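Local coordinates for halotolerant alpha-type carbonic anhydrase (dCA II) (Dunaliella salina, PDB 1Y7W), which probably catalyses the reversible hydration of carbon dioxide to bicarbonate, as a salt-tolerant zinc enzyme of the alpha-carbonic anhydrase family, at residues F30-L35 with N274-Q279. Sequence-based numbering, arbitrary orientation.
Sequences FDWPGL and NNRMIQ
Arg276 NH1 is gripped by Gln51 OE1 and, weakly, by Ser52 O, while the Arg276 chain from CB to NE lies against Trp32. In this alpha-type carbonic anhydrase fold, the contact joins the N-terminal loop 30-35 to the loop 274-279 that leads to strand 287-289. Arg276 starts with CG anti to the backbone N (chi1 -178°) and runs extended to NE, which carries it past the benzo side of the indole. Trp32 CZ3 meets Arg276 CD at 3.6 Å, and Trp32 CE3 sits 3.8 Å from Arg276 NE. The approach is oblique, with the ring and guanidinium planes 30° apart. Trp32 NE1 donates a hydrogen bond to Asp24 O, and the ring also packs edge-to-face with Tyr23. With an alanine in place of Trp32, the methylenes of Arg276 would probably lose their aromatic neighbour, and Asp24 O its indole donor.

The arginine side chain is about 8 Å from the zinc ion. Nearby, Asn274 O accepts a hydrogen bond from ND1 of the zinc ligand His132, so the 274-279 loop supplies a second-shell contact that probably helps orient that imidazole.

Gln279 NE2 lies 3.2 Å above one face of the Arg276 guanidinium, offset toward its rim. Gln279 NE2 also donates to Met277 O at 3.1 Å. That bond is nearly straight (165°), but the donor stands above the carbonyl plane. It ties the Gln279 amide back to its own loop.

Beyond Trp32, Phe30 meets Met277. The bend of the Met277 chain at chi3 leaves Met277 CE 4.2 Å from Phe30 CD1. Met277 SD makes a Met-aromatic contact at the edge of the Phe30 ring, near the ring plane, 5.3 Å from its centroid. It comes nearest to the Phe30 backbone, with Met277 SD 3.6 Å from Phe30 CA.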
loop_
_atom_site.group_PDB
_atom_site.type_symbol
_atom_site.label_atom_id
_atom_site.label_comp_id
_atom_site.label_asym_id
_atom_site.label_seq_id
_atom_site.Cartn_x
_atom_site.Cartn_y
_atom_site.Cartn_z
ATOM N N PHE A 30 -18.824 -1.044 -0.694
ATOM C CA PHE A 30 -19.970 -1.807 -0.217
ATOM C C PHE A 30 -20.718 -2.402 -1.423
ATOM O O PHE A 30 -21.310 -3.464 -1.291
ATOM C CB PHE A 30 -20.949 -0.887 0.587
ATOM C CG PHE A 30 -22.136 -1.599 1.168
ATOM C CD1 PHE A 30 -21.996 -2.620 2.093
ATOM C CD2 PHE A 30 -23.428 -1.161 0.854
ATOM C CE1 PHE A 30 -23.126 -3.188 2.711
ATOM C CE2 PHE A 30 -24.545 -1.727 1.457
ATOM C CZ PHE A 30 -24.381 -2.739 2.384
ATOM N N ASP A 31 -20.726 -1.664 -2.516
ATOM C CA ASP A 31 -21.409 -2.038 -3.780
ATOM C C ASP A 31 -20.649 -2.974 -4.723
ATOM O O ASP A 31 -21.264 -3.616 -5.606
ATOM C CB ASP A 31 -21.793 -0.776 -4.600
ATOM C CG ASP A 31 -20.627 0.163 -4.875
ATOM O OD1 ASP A 31 -19.646 0.229 -4.104
ATOM O OD2 ASP A 31 -20.703 0.874 -5.895
ATOM N N TRP A 32 -19.345 -3.070 -4.525
ATOM C CA TRP A 32 -18.494 -3.871 -5.427
ATOM C C TRP A 32 -18.881 -5.333 -5.648
ATOM O O TRP A 32 -18.911 -5.781 -6.805
ATOM C CB TRP A 32 -17.021 -3.864 -4.966
ATOM C CG TRP A 32 -16.353 -2.527 -5.088
ATOM C CD1 TRP A 32 -16.863 -1.378 -5.618
ATOM C CD2 TRP A 32 -15.087 -2.195 -4.542
ATOM N NE1 TRP A 32 -15.982 -0.319 -5.420
ATOM C CE2 TRP A 32 -14.892 -0.794 -4.743
ATOM C CE3 TRP A 32 -14.106 -2.937 -3.869
ATOM C CZ2 TRP A 32 -13.758 -0.130 -4.297
ATOM C CZ3 TRP A 32 -12.973 -2.268 -3.422
ATOM C CH2 TRP A 32 -12.814 -0.880 -3.644
ATOM N N PRO A 33 -19.156 -6.084 -4.570
ATOM C CA PRO A 33 -19.528 -7.495 -4.726
ATOM C C PRO A 33 -20.831 -7.722 -5.530
ATOM O O PRO A 33 -21.064 -8.805 -6.108
ATOM C CB PRO A 33 -19.679 -7.972 -3.296
ATOM C CG PRO A 33 -18.806 -7.001 -2.470
ATOM C CD PRO A 33 -19.114 -5.697 -3.148
ATOM N N GLY A 34 -21.693 -6.714 -5.558
ATOM C CA GLY A 34 -22.959 -6.854 -6.250
ATOM C C GLY A 34 -23.005 -6.302 -7.658
ATOM O O GLY A 34 -24.019 -6.502 -8.361
ATOM N N LEU A 35 -21.953 -5.633 -8.116
ATOM C CA LEU A 35 -21.971 -5.072 -9.454
ATOM C C LEU A 35 -22.083 -6.185 -10.487
ATOM O O LEU A 35 -21.389 -7.193 -10.403
ATOM C CB LEU A 35 -20.738 -4.259 -9.741
ATOM C CG LEU A 35 -20.540 -3.070 -8.796
ATOM C CD1 LEU A 35 -19.207 -2.470 -9.060
ATOM C CD2 LEU A 35 -21.700 -2.055 -8.982
ATOM N N ASN A 274 -10.118 7.526 -0.763
ATOM C CA ASN A 274 -10.117 6.252 -1.497
ATOM C C ASN A 274 -9.811 4.988 -0.723
ATOM O O ASN A 274 -8.833 4.255 -1.028
ATOM C CB ASN A 274 -9.142 6.402 -2.686
ATOM C CG ASN A 274 -7.703 6.639 -2.239
ATOM O OD1 ASN A 274 -7.467 7.263 -1.200
ATOM N ND2 ASN A 274 -6.718 6.165 -3.041
ATOM N N ASN A 275 -10.586 4.748 0.333
ATOM C CA ASN A 275 -10.432 3.540 1.124
ATOM C C ASN A 275 -11.597 2.564 0.954
ATOM O O ASN A 275 -12.792 2.955 0.945
ATOM C CB ASN A 275 -10.317 3.859 2.632
ATOM C CG ASN A 275 -11.587 4.544 3.164
ATOM O OD1 ASN A 275 -12.049 5.483 2.564
ATOM N ND2 ASN A 275 -12.127 4.062 4.263
ATOM N N ARG A 276 -11.246 1.266 0.851
ATOM C CA ARG A 276 -12.278 0.238 0.824
ATOM C C ARG A 276 -12.645 0.001 2.315
ATOM O O ARG A 276 -11.763 0.032 3.197
ATOM C CB ARG A 276 -11.751 -1.107 0.300
ATOM C CG ARG A 276 -12.880 -2.133 0.257
ATOM C CD ARG A 276 -12.270 -3.527 -0.131
ATOM N NE ARG A 276 -13.317 -4.502 -0.479
ATOM C CZ ARG A 276 -13.084 -5.787 -0.717
ATOM N NH1 ARG A 276 -11.834 -6.241 -0.628
ATOM N NH2 ARG A 276 -14.088 -6.618 -1.044
ATOM N N MET A 277 -13.920 -0.253 2.603
ATOM C CA MET A 277 -14.321 -0.520 4.008
ATOM C C MET A 277 -13.686 -1.807 4.589
ATOM O O MET A 277 -13.306 -2.750 3.842
ATOM C CB MET A 277 -15.839 -0.665 4.085
ATOM C CG MET A 277 -16.323 -1.764 3.160
ATOM S SD MET A 277 -18.110 -1.705 2.822
ATOM C CE MET A 277 -18.714 -1.777 4.496
ATOM N N ILE A 278 -13.589 -1.892 5.907
ATOM C CA ILE A 278 -12.982 -3.090 6.488
ATOM C C ILE A 278 -13.868 -4.334 6.255
ATOM O O ILE A 278 -15.079 -4.233 6.094
ATOM C CB ILE A 278 -12.632 -2.952 8.004
ATOM C CG1 ILE A 278 -13.833 -2.493 8.748
ATOM C CG2 ILE A 278 -11.399 -1.986 8.216
ATOM C CD1 ILE A 278 -13.648 -2.632 10.253
ATOM N N GLN A 279 -13.233 -5.496 6.268
ATOM C CA GLN A 279 -13.872 -6.766 5.925
ATOM C C GLN A 279 -13.889 -7.724 7.077
ATOM O O GLN A 279 -13.104 -7.607 7.998
ATOM C CB GLN A 279 -13.087 -7.397 4.756
ATOM C CG GLN A 279 -12.992 -6.494 3.505
ATOM C CD GLN A 279 -14.307 -6.382 2.764
ATOM O OE1 GLN A 279 -14.959 -7.391 2.443
ATOM N NE2 GLN A 279 -14.738 -5.149 2.516
#